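Local coordinates for protein putative aldolase (Bacteroides vulgatus ATCC 8482, PDB 3DXI) that is of unknown function but is a putative aldolase that folds as a TIM barrel of eight parallel strands related to the HMGL-like family, at residues Gly13-Tyr16 and Thr17-Phe21; Leu6-Thr9 and Leu10-Gly14; Gly55-Gly58 and Tyr59-Val62; Pro260-Lys264 and Tyr265-Thr269. All blocks are in the same frame, centred on the assembly; numbering follows the deposited sequence.

Contact 1 of 4, residues Gly13-Tyr16 and Thr17-Phe21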
loop_
_atom_site.group_PDB
_atom_site.type_symbol
_atom_site.label_atom_id
_atom_site.label_comp_id
_atom_site.label_asym_id
_atom_site.label_seq_id
_atom_site.Cartn_x
_atom_site.Cartn_y
_atom_site.Cartn_z
ATOM N N GLY A 13 13.400 11.977 -5.520
ATOM C CA GLY A 13 12.346 12.944 -5.274
ATOM C C GLY A 13 12.599 14.312 -5.888
ATOM O O GLY A 13 11.681 15.130 -5.973
ATOM N N GLY A 14 13.840 14.555 -6.316
ATOM C CA GLY A 14 14.199 15.835 -6.906
ATOM C C GLY A 14 13.383 16.205 -8.134
ATOM O O GLY A 14 13.283 17.375 -8.497
ATOM N N TYR A 15 12.797 15.201 -8.773
ATOM C CA TYR A 15 11.978 15.395 -9.961
ATOM C C TYR A 15 11.048 16.609 -9.841
ATOM O O TYR A 15 11.010 17.473 -10.721
ATOM C CB TYR A 15 11.143 14.135 -10.187
ATOM C CG TYR A 15 10.212 14.176 -11.377
ATOM C CD1 TYR A 15 10.650 13.781 -12.641
ATOM C CD2 TYR A 15 8.884 14.582 -11.235
ATOM C CE1 TYR A 15 9.786 13.784 -13.734
ATOM C CE2 TYR A 15 8.011 14.592 -12.322
ATOM C CZ TYR A 15 8.471 14.189 -13.565
ATOM O OH TYR A 15 7.614 14.182 -14.640
ATOM N N TYR A 16 10.313 16.670 -8.737
ATOM C CA TYR A 16 9.346 17.737 -8.494
ATOM C C TYR A 16 9.896 19.145 -8.279
ATOM O O TYR A 16 9.213 20.127 -8.564
ATOM C CB TYR A 16 8.485 17.359 -7.290
ATOM C CG TYR A 16 7.724 16.062 -7.461
ATOM C CD1 TYR A 16 6.615 15.989 -8.307
ATOM C CD2 TYR A 16 8.099 14.919 -6.764
ATOM C CE1 TYR A 16 5.895 14.810 -8.449
ATOM C CE2 TYR A 16 7.387 13.730 -6.898
ATOM C CZ TYR A 16 6.285 13.683 -7.741
ATOM O OH TYR A 16 5.569 12.514 -7.863
ATOM N N THR A 17 11.124 19.248 -7.780
ATOM C CA THR A 17 11.720 20.552 -7.491
ATOM C C THR A 17 12.938 20.905 -8.340
ATOM O O THR A 17 13.706 21.798 -7.980
ATOM C CB THR A 17 12.152 20.603 -6.023
ATOM O OG1 THR A 17 13.203 19.650 -5.814
ATOM C CG2 THR A 17 10.975 20.254 -5.112
ATOM N N ASN A 18 13.103 20.218 -9.466
ATOM C CA ASN A 18 14.252 20.430 -10.341
ATOM C C ASN A 18 15.503 20.032 -9.579
ATOM O O ASN A 18 16.588 20.547 -9.852
ATOM C CB ASN A 18 14.385 21.897 -10.753
ATOM C CG ASN A 18 13.190 22.396 -11.520
ATOM O OD1 ASN A 18 12.677 21.711 -12.405
ATOM N ND2 ASN A 18 12.748 23.609 -11.199
ATOM N N TRP A 19 15.342 19.125 -8.616
ATOM C CA TRP A 19 16.456 18.661 -7.801
ATOM C C TRP A 19 17.062 19.775 -6.950
ATOM O O TRP A 19 18.230 19.725 -6.568
ATOM C CB TRP A 19 17.526 18.013 -8.687
ATOM C CG TRP A 19 17.123 16.639 -9.125
ATOM C CD1 TRP A 19 17.299 15.472 -8.429
ATOM C CD2 TRP A 19 16.366 16.297 -10.296
ATOM N NE1 TRP A 19 16.690 14.432 -9.087
ATOM C CE2 TRP A 19 16.110 14.909 -10.234
ATOM C CE3 TRP A 19 15.872 17.031 -11.383
ATOM C CZ2 TRP A 19 15.382 14.237 -11.226
ATOM C CZ3 TRP A 19 15.149 16.364 -12.367
ATOM C CH2 TRP A 19 14.909 14.981 -12.281
ATOM N N ASP A 20 16.260 20.793 -6.665
ATOM C CA ASP A 20 16.721 21.877 -5.815
ATOM C C ASP A 20 16.157 21.624 -4.432
ATOM O O ASP A 20 14.974 21.334 -4.274
ATOM C CB ASP A 20 16.247 23.241 -6.323
ATOM C CG ASP A 20 17.108 23.772 -7.457
ATOM O OD1 ASP A 20 18.354 23.784 -7.299
ATOM O OD2 ASP A 20 16.536 24.181 -8.496
ATOM N N PHE A 21 17.030 21.704 -3.439
ATOM C CA PHE A 21 16.656 21.507 -2.051
ATOM C C PHE A 21 17.513 22.481 -1.269
ATOM O O PHE A 21 18.736 22.484 -1.407
ATOM C CB PHE A 21 16.957 20.076 -1.599
ATOM C CG PHE A 21 16.039 19.041 -2.192
ATOM C CD1 PHE A 21 14.700 18.979 -1.816
ATOM C CD2 PHE A 21 16.516 18.123 -3.123
ATOM C CE1 PHE A 21 13.849 18.013 -2.360
ATOM C CE2 PHE A 21 15.677 17.158 -3.670
ATOM C CZ PHE A 21 14.338 17.103 -3.287
#
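The carbonyl oxygen of Gly14 receives two backbone N-H groups from the residues that follow it. Trp19 N lies 2.7 Å from Gly14 O, and Thr17 N lies 2.9 Å from the same Gly14 O. The donors approach from opposite faces of the carbonyl plane, and neither sits on a lone pair. Both bonds are bent, with N-H...O angles of 150° for Trp19 and 137° for Thr17. The indole of Trp19 also folds back onto this peptide. Gly14 CA stands over the five-membered ring of Trp19, 3.6 Å from its centroid, in a CH-pi contact. Tyr15 CA does the same over the six-membered ring of Trp19, 3.9 Å from that centroid. The link from Gly14 to Tyr15 thus runs across one indole face, with no side chain on Gly14 to hold the ring off. Phe21 closes in as well, its CE2 3.8 Å from Gly14 CA.

Trp19 sits in a type I' turn from Thr17 to Asp20. Asp20 N bonds to Thr17 O at 3.0 Å. Thr17 OG1 donates to Asp20 O at 2.9 Å and lies above a face of Phe21, near its rim. Trp19 CG is anti to its own carbonyl carbon (chi1 -76°), which turns the indole back over Gly14 and Tyr15.

In this loop between helices 9-13 and 23-34 of the barrel, Trp19 NE1 bonds to Arg11 O and Tyr16 OH to Gly223 O. The buried Gly14 carbonyl is therefore satisfied twice by main-chain donors, and the indole lays one face against the same peptide while its N-H finds a main-chain acceptor.

Contact 2 of 4, residues Leu6-Thr9 and Leu10-Gly14; sequences LDCT and LRDGG
Cys8 O and Asp12 N form the first backbone bond of the short helix that follows strand 4-7. They are 2.9 Å apart, and the N-H...O angle of 166° makes the bond nearly straight. Gly13 N is bound to Thr9 O at 2.6 Å, with a more bent angle of 140°. Cys8 occupies the N-cap position. At the far end of the turn, the bond from Gly14 N to Leu10 O is weak.

The side-chain hydrogen bonds gather on Asp7. Thr9 N, two residues on, donates to Asp7 OD1 at 3.0 Å, closing an Asx turn; it comes from above the carboxylate plane. Thr9 OG1 is 2.5 Å from Asp7 OD1 and meets its syn lone pair. Tyr29 OH also bonds to this oxygen, so three groups grip it.

One salt bridge joins neighbours: Arg11 NH1 is 2.7 Å from Asp12 OD1. The Arg11 chain bends at chi2 (-82°) and again at chi3. Asp12 CG ends up above one face of the guanidinium group, toward its rim. Arg11 NE pairs with Glu42, so the cation has two acidic partners.

Cys8 SG lies 4.0 Å from Arg11 NH2, and Asp12 CB is 3.3 Å from Cys8 O.

The contact is buried at the C-terminal end of strand 4-7, which runs between strands 40-45 and 214-217 in the closed barrel. His192 of strand 189-192 packs against Cys8, Arg11 and Asp12, while Tyr29 of helix 23-34 touches Thr9 and Leu10.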
loop_
_atom_site.group_PDB
_atom_site.type_symbol
_atom_site.label_atom_id
_atom_site.label_comp_id
_atom_site.label_asym_id
_atom_site.label_seq_id
_atom_site.Cartn_x
_atom_site.Cartn_y
_atom_site.Cartn_z
ATOM N N LEU A 6 19.079 1.396 1.708
ATOM C CA LEU A 6 19.485 2.600 0.992
ATOM C C LEU A 6 18.327 3.557 0.754
ATOM O O LEU A 6 17.275 3.172 0.240
ATOM C CB LEU A 6 20.122 2.221 -0.354
ATOM C CG LEU A 6 20.659 3.341 -1.256
ATOM C CD1 LEU A 6 21.718 2.770 -2.197
ATOM C CD2 LEU A 6 19.521 3.969 -2.051
ATOM N N ASP A 7 18.524 4.812 1.136
ATOM C CA ASP A 7 17.500 5.826 0.937
ATOM C C ASP A 7 17.935 6.747 -0.196
ATOM O O ASP A 7 19.066 7.252 -0.205
ATOM C CB ASP A 7 17.283 6.625 2.220
ATOM C CG ASP A 7 16.190 7.659 2.081
ATOM O OD1 ASP A 7 16.455 8.740 1.523
ATOM O OD2 ASP A 7 15.055 7.383 2.516
ATOM N N CYS A 8 17.041 6.942 -1.160
ATOM C CA CYS A 8 17.331 7.794 -2.306
ATOM C C CYS A 8 16.337 8.939 -2.462
ATOM O O CYS A 8 16.029 9.355 -3.576
ATOM C CB CYS A 8 17.378 6.955 -3.595
ATOM S SG CYS A 8 15.943 5.875 -3.886
ATOM N N THR A 9 15.864 9.463 -1.336
ATOM C CA THR A 9 14.897 10.559 -1.334
ATOM C C THR A 9 15.265 11.741 -2.237
ATOM O O THR A 9 14.498 12.109 -3.129
ATOM C CB THR A 9 14.680 11.094 0.107
ATOM O OG1 THR A 9 14.315 10.010 0.974
ATOM C CG2 THR A 9 13.578 12.138 0.124
ATOM N N LEU A 10 16.434 12.335 -2.016
ATOM C CA LEU A 10 16.858 13.496 -2.807
ATOM C C LEU A 10 17.063 13.236 -4.298
ATOM O O LEU A 10 16.720 14.077 -5.133
ATOM C CB LEU A 10 18.143 14.096 -2.224
ATOM C CG LEU A 10 18.084 14.563 -0.766
ATOM C CD1 LEU A 10 19.406 15.214 -0.386
ATOM C CD2 LEU A 10 16.933 15.548 -0.577
ATOM N N ARG A 11 17.627 12.077 -4.627
ATOM C CA ARG A 11 17.893 11.721 -6.016
ATOM C C ARG A 11 16.613 11.417 -6.788
ATOM O O ARG A 11 16.412 11.897 -7.904
ATOM C CB ARG A 11 18.830 10.503 -6.071
ATOM C CG ARG A 11 19.321 10.122 -7.470
ATOM C CD ARG A 11 18.305 9.287 -8.244
ATOM N NE ARG A 11 18.141 7.943 -7.688
ATOM C CZ ARG A 11 17.323 7.024 -8.191
ATOM N NH1 ARG A 11 16.588 7.298 -9.260
ATOM N NH2 ARG A 11 17.243 5.824 -7.632
ATOM N N ASP A 12 15.746 10.623 -6.173
ATOM C CA ASP A 12 14.495 10.216 -6.790
ATOM C C ASP A 12 13.358 11.213 -6.604
ATOM O O ASP A 12 12.455 11.295 -7.438
ATOM C CB ASP A 12 14.098 8.852 -6.232
ATOM C CG ASP A 12 13.739 7.863 -7.314
ATOM O OD1 ASP A 12 14.143 8.068 -8.481
ATOM O OD2 ASP A 12 13.061 6.869 -6.989
ATOM N N GLY A 13 13.400 11.977 -5.520
ATOM C CA GLY A 13 12.346 12.944 -5.274
ATOM C C GLY A 13 12.599 14.312 -5.888
ATOM O O GLY A 13 11.681 15.130 -5.973
ATOM N N GLY A 14 13.840 14.555 -6.316
ATOM C CA GLY A 14 14.199 15.835 -6.906
ATOM C C GLY A 14 13.383 16.205 -8.134
ATOM O O GLY A 14 13.283 17.375 -8.497
#

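Contact 3 of 4, residues Gly55-Gly58 and Tyr59-Val62; sequences GKFG and YTPV
Tyr59 folds back over Gly58 and Gly55, and its side chain starts against the backbone of this turn. Its CB lies 3.5 Å from Gly58 C and 3.8 Å from Lys56 O. Its CG stays close to the same peptide, 3.7 Å from Gly58 C. Farther along the ring, Tyr59 CD2 comes 3.7 Å from Gly55 O. The tip then leaves the turn, and Tyr59 OH bonds to Ser50 N. CG is anti to the carbonyl carbon of Tyr59 (chi1 -69°), which directs the ring back past Gly58 and Gly55.

Lys56 O accepts two backbone bonds. Thr60 N donates to Lys56 O at 2.7 Å, in the carbonyl plane. Tyr59 N donates to Lys56 O at 3.1 Å, from above that plane. Pro61 CD packs 3.5 Å from this same Lys56 O. Thr60 then breaks the helical path with a positive phi of 37°, and Pro61 is the N-cap of helix 62-71. Thr60 OG1 bonds to Tyr45 O.

Two donors on one acceptor finish the short helix 56-59 and turn the chain into the next. The hydroxyls of Tyr59 and Thr60 meet main-chain atoms elsewhere, tying this turn to the end of strand 40-45 and the loop after it.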
loop_
_atom_site.group_PDB
_atom_site.type_symbol
_atom_site.label_atom_id
_atom_site.label_comp_id
_atom_site.label_asym_id
_atom_site.label_seq_id
_atom_site.Cartn_x
_atom_site.Cartn_y
_atom_site.Cartn_z
ATOM N N GLY A 55 18.497 21.400 -11.297
ATOM C CA GLY A 55 19.006 22.026 -10.087
ATOM C C GLY A 55 20.204 21.376 -9.416
ATOM O O GLY A 55 20.812 20.437 -9.937
ATOM N N LYS A 56 20.525 21.889 -8.234
ATOM C CA LYS A 56 21.651 21.427 -7.436
ATOM C C LYS A 56 21.938 19.929 -7.460
ATOM O O LYS A 56 23.011 19.511 -7.898
ATOM C CB LYS A 56 21.486 21.886 -5.980
ATOM C CG LYS A 56 22.554 21.335 -5.031
ATOM C CD LYS A 56 22.657 22.157 -3.756
ATOM C CE LYS A 56 23.186 23.555 -4.061
ATOM N NZ LYS A 56 23.363 24.386 -2.828
ATOM N N PHE A 57 20.980 19.121 -7.010
ATOM C CA PHE A 57 21.184 17.678 -6.945
ATOM C C PHE A 57 21.037 16.888 -8.240
ATOM O O PHE A 57 20.957 15.660 -8.237
ATOM C CB PHE A 57 20.326 17.112 -5.815
ATOM C CG PHE A 57 20.778 17.582 -4.455
ATOM C CD1 PHE A 57 21.872 16.989 -3.828
ATOM C CD2 PHE A 57 20.179 18.684 -3.851
ATOM C CE1 PHE A 57 22.365 17.486 -2.626
ATOM C CE2 PHE A 57 20.667 19.192 -2.645
ATOM C CZ PHE A 57 21.762 18.592 -2.035
ATOM N N GLY A 58 21.029 17.615 -9.348
ATOM C CA GLY A 58 20.979 16.990 -10.653
ATOM C C GLY A 58 22.431 16.958 -11.104
ATOM O O GLY A 58 22.816 16.188 -11.985
ATOM N N TYR A 59 23.237 17.804 -10.461
ATOM C CA TYR A 59 24.671 17.931 -10.741
ATOM C C TYR A 59 25.526 17.568 -9.527
ATOM O O TYR A 59 26.699 17.221 -9.674
ATOM C CB TYR A 59 25.006 19.369 -11.158
ATOM C CG TYR A 59 24.447 19.778 -12.500
ATOM C CD1 TYR A 59 24.983 19.271 -13.683
ATOM C CD2 TYR A 59 23.364 20.656 -12.589
ATOM C CE1 TYR A 59 24.460 19.622 -14.914
ATOM C CE2 TYR A 59 22.830 21.014 -13.825
ATOM C CZ TYR A 59 23.384 20.492 -14.978
ATOM O OH TYR A 59 22.870 20.842 -16.199
ATOM N N THR A 60 24.937 17.663 -8.336
ATOM C CA THR A 60 25.617 17.360 -7.075
ATOM C C THR A 60 27.086 17.806 -7.092
ATOM O O THR A 60 28.009 16.990 -7.116
ATOM C CB THR A 60 25.531 15.851 -6.751
ATOM O OG1 THR A 60 24.199 15.385 -7.008
ATOM C CG2 THR A 60 25.843 15.600 -5.267
ATOM N N PRO A 61 27.318 19.128 -7.070
ATOM C CA PRO A 61 28.671 19.691 -7.089
ATOM C C PRO A 61 29.554 19.270 -5.915
ATOM O O PRO A 61 29.063 18.884 -4.854
ATOM C CB PRO A 61 28.411 21.200 -7.107
ATOM C CG PRO A 61 27.135 21.326 -6.354
ATOM C CD PRO A 61 26.313 20.194 -6.923
ATOM N N VAL A 62 30.865 19.354 -6.119
ATOM C CA VAL A 62 31.845 19.006 -5.098
ATOM C C VAL A 62 31.621 19.761 -3.788
ATOM O O VAL A 62 31.672 19.171 -2.714
ATOM C CB VAL A 62 33.279 19.293 -5.602
ATOM C CG1 VAL A 62 34.285 19.137 -4.465
ATOM C CG2 VAL A 62 33.617 18.351 -6.745
#

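Contact 4 of 4, residues Pro260-Lys264 and Tyr265-Thr269; sequences PLLEK and YQWGT
Tyr265 N and Leu261 O make the last well-formed bond of helix 248-265. They are 2.8 Å apart with an N-H...O angle of 169°. Gln266 N still reaches Leu262 O at 2.7 Å, but this bond is bent. Gln266 is the first residue to leave the helical path, with a positive phi of 42°. The chain then swings round, and Trp267 comes back against the helix it has just left.

Leu262 meets the indole from above. Its CD1 stands over the five-membered ring of Trp267, 3.7 Å from the centroid, in a CH-pi contact. Leu261 CB instead lies at the indole edge, in its plane, 3.9 Å from Trp267 CH2. Trp267 CG is wedged between its backbone N and carbonyl carbon (chi1 41°), a setting that turns the indole toward both leucines.

The Tyr265 ring is met in a similar way. Lys264 CD lies over one face, 4.0 Å from the Tyr265 centroid, in a second CH-pi contact. Leu261 CD2 meets the edge in plane, 3.7 Å from Tyr265 CE2.

The ring of Tyr16 meets those of Tyr265 and Trp267, its plane tilted moderately from each. Trp267 NE1 bonds to Thr220 O, and Gly268 shares a backbone bond with Gly225. The end of helix 248-265 is thus joined to the loop after helix 9-13 and to the loop after strand 214-217, before the chain enters helix 271-278.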
loop_
_atom_site.group_PDB
_atom_site.type_symbol
_atom_site.label_atom_id
_atom_site.label_comp_id
_atom_site.label_asym_id
_atom_site.label_seq_id
_atom_site.Cartn_x
_atom_site.Cartn_y
_atom_site.Cartn_z
ATOM N N PRO A 260 5.738 19.551 3.770
ATOM C CA PRO A 260 5.262 20.677 2.957
ATOM C C PRO A 260 5.337 20.340 1.463
ATOM O O PRO A 260 4.439 20.675 0.695
ATOM C CB PRO A 260 6.210 21.809 3.351
ATOM C CG PRO A 260 6.430 21.541 4.806
ATOM C CD PRO A 260 6.642 20.028 4.835
ATOM N N LEU A 261 6.410 19.670 1.052
ATOM C CA LEU A 261 6.561 19.285 -0.349
ATOM C C LEU A 261 5.525 18.238 -0.757
ATOM O O LEU A 261 5.011 18.265 -1.878
ATOM C CB LEU A 261 7.973 18.759 -0.601
ATOM C CG LEU A 261 9.037 19.858 -0.653
ATOM C CD1 LEU A 261 10.421 19.235 -0.583
ATOM C CD2 LEU A 261 8.861 20.678 -1.928
ATOM N N LEU A 262 5.217 17.319 0.154
ATOM C CA LEU A 262 4.221 16.288 -0.113
ATOM C C LEU A 262 2.828 16.898 -0.302
ATOM O O LEU A 262 2.062 16.475 -1.168
ATOM C CB LEU A 262 4.184 15.283 1.041
ATOM C CG LEU A 262 3.002 14.307 1.032
ATOM C CD1 LEU A 262 3.037 13.477 -0.241
ATOM C CD2 LEU A 262 3.056 13.409 2.269
ATOM N N GLU A 263 2.491 17.891 0.510
ATOM C CA GLU A 263 1.177 18.509 0.392
ATOM C C GLU A 263 1.078 19.303 -0.903
ATOM O O GLU A 263 -0.000 19.456 -1.466
ATOM C CB GLU A 263 0.908 19.393 1.612
ATOM C CG GLU A 263 1.061 18.615 2.917
ATOM C CD GLU A 263 0.764 19.441 4.149
ATOM O OE1 GLU A 263 1.152 20.627 4.182
ATOM O OE2 GLU A 263 0.158 18.894 5.097
ATOM N N LYS A 264 2.215 19.785 -1.390
ATOM C CA LYS A 264 2.236 20.541 -2.631
ATOM C C LYS A 264 2.236 19.642 -3.872
ATOM O O LYS A 264 1.441 19.844 -4.787
ATOM C CB LYS A 264 3.468 21.446 -2.688
ATOM C CG LYS A 264 3.581 22.190 -4.008
ATOM C CD LYS A 264 4.802 23.070 -4.067
ATOM C CE LYS A 264 4.742 23.969 -5.292
ATOM N NZ LYS A 264 3.538 24.847 -5.257
ATOM N N TYR A 265 3.119 18.645 -3.891
ATOM C CA TYR A 265 3.253 17.757 -5.045
ATOM C C TYR A 265 2.458 16.460 -4.997
ATOM O O TYR A 265 2.180 15.854 -6.033
ATOM C CB TYR A 265 4.735 17.467 -5.278
ATOM C CG TYR A 265 5.498 18.710 -5.667
ATOM C CD1 TYR A 265 5.212 19.375 -6.860
ATOM C CD2 TYR A 265 6.479 19.247 -4.833
ATOM C CE1 TYR A 265 5.880 20.546 -7.213
ATOM C CE2 TYR A 265 7.155 20.424 -5.179
ATOM C CZ TYR A 265 6.846 21.064 -6.370
ATOM O OH TYR A 265 7.484 22.230 -6.720
ATOM N N GLN A 266 2.108 16.038 -3.791
ATOM C CA GLN A 266 1.313 14.838 -3.580
ATOM C C GLN A 266 1.642 13.602 -4.411
ATOM O O GLN A 266 0.806 13.136 -5.196
ATOM C CB GLN A 266 -0.162 15.170 -3.780
ATOM C CG GLN A 266 -0.659 16.302 -2.918
ATOM C CD GLN A 266 -2.162 16.349 -2.884
ATOM O OE1 GLN A 266 -2.806 15.512 -2.246
ATOM N NE2 GLN A 266 -2.739 17.313 -3.595
ATOM N N TRP A 267 2.845 13.063 -4.250
ATOM C CA TRP A 267 3.197 11.848 -4.978
ATOM C C TRP A 267 2.383 10.733 -4.330
ATOM O O TRP A 267 1.920 10.878 -3.202
ATOM C CB TRP A 267 4.696 11.567 -4.864
ATOM C CG TRP A 267 5.239 11.819 -3.496
ATOM C CD1 TRP A 267 5.268 10.944 -2.451
ATOM C CD2 TRP A 267 5.830 13.036 -3.021
ATOM N NE1 TRP A 267 5.847 11.537 -1.351
ATOM C CE2 TRP A 267 6.199 12.822 -1.674
ATOM C CE3 TRP A 267 6.081 14.288 -3.601
ATOM C CZ2 TRP A 267 6.809 13.810 -0.897
ATOM C CZ3 TRP A 267 6.692 15.278 -2.821
ATOM C CH2 TRP A 267 7.045 15.028 -1.485
ATOM N N GLY A 268 2.202 9.627 -5.039
ATOM C CA GLY A 268 1.419 8.531 -4.504
ATOM C C GLY A 268 0.618 7.961 -5.654
ATOM O O GLY A 268 0.411 8.642 -6.661
ATOM N N THR A 269 0.161 6.723 -5.514
ATOM C CA THR A 269 -0.588 6.074 -6.584
ATOM C C THR A 269 -2.030 6.576 -6.701
ATOM O O THR A 269 -2.558 7.210 -5.790
ATOM C CB THR A 269 -0.600 4.537 -6.393
ATOM O OG1 THR A 269 -1.088 3.916 -7.586
ATOM C CG2 THR A 269 -1.512 4.144 -5.228
#

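Overall arrangement
All four contacts are local, so each closes a turn and none nests in or crosses another. Contact 2 comes first, where strand 4-7 passes into helix 9-13. Contact 1 overlaps it at Gly13 and Gly14 and carries the chain on toward helix 23-34. Contact 3 follows strand 40-45, at the entry to helix 62-71. It meets contact 1 through Trp19 O to Phe57 N and Asp20 OD1 to Lys56 N. Contact 4 closes the end of helix 248-265 and packs on Tyr16 and Thr17. Contact 1 is therefore the hub that touches the other three. Contacts 3 and 4 lie apart, with centres about 22 Å from each other.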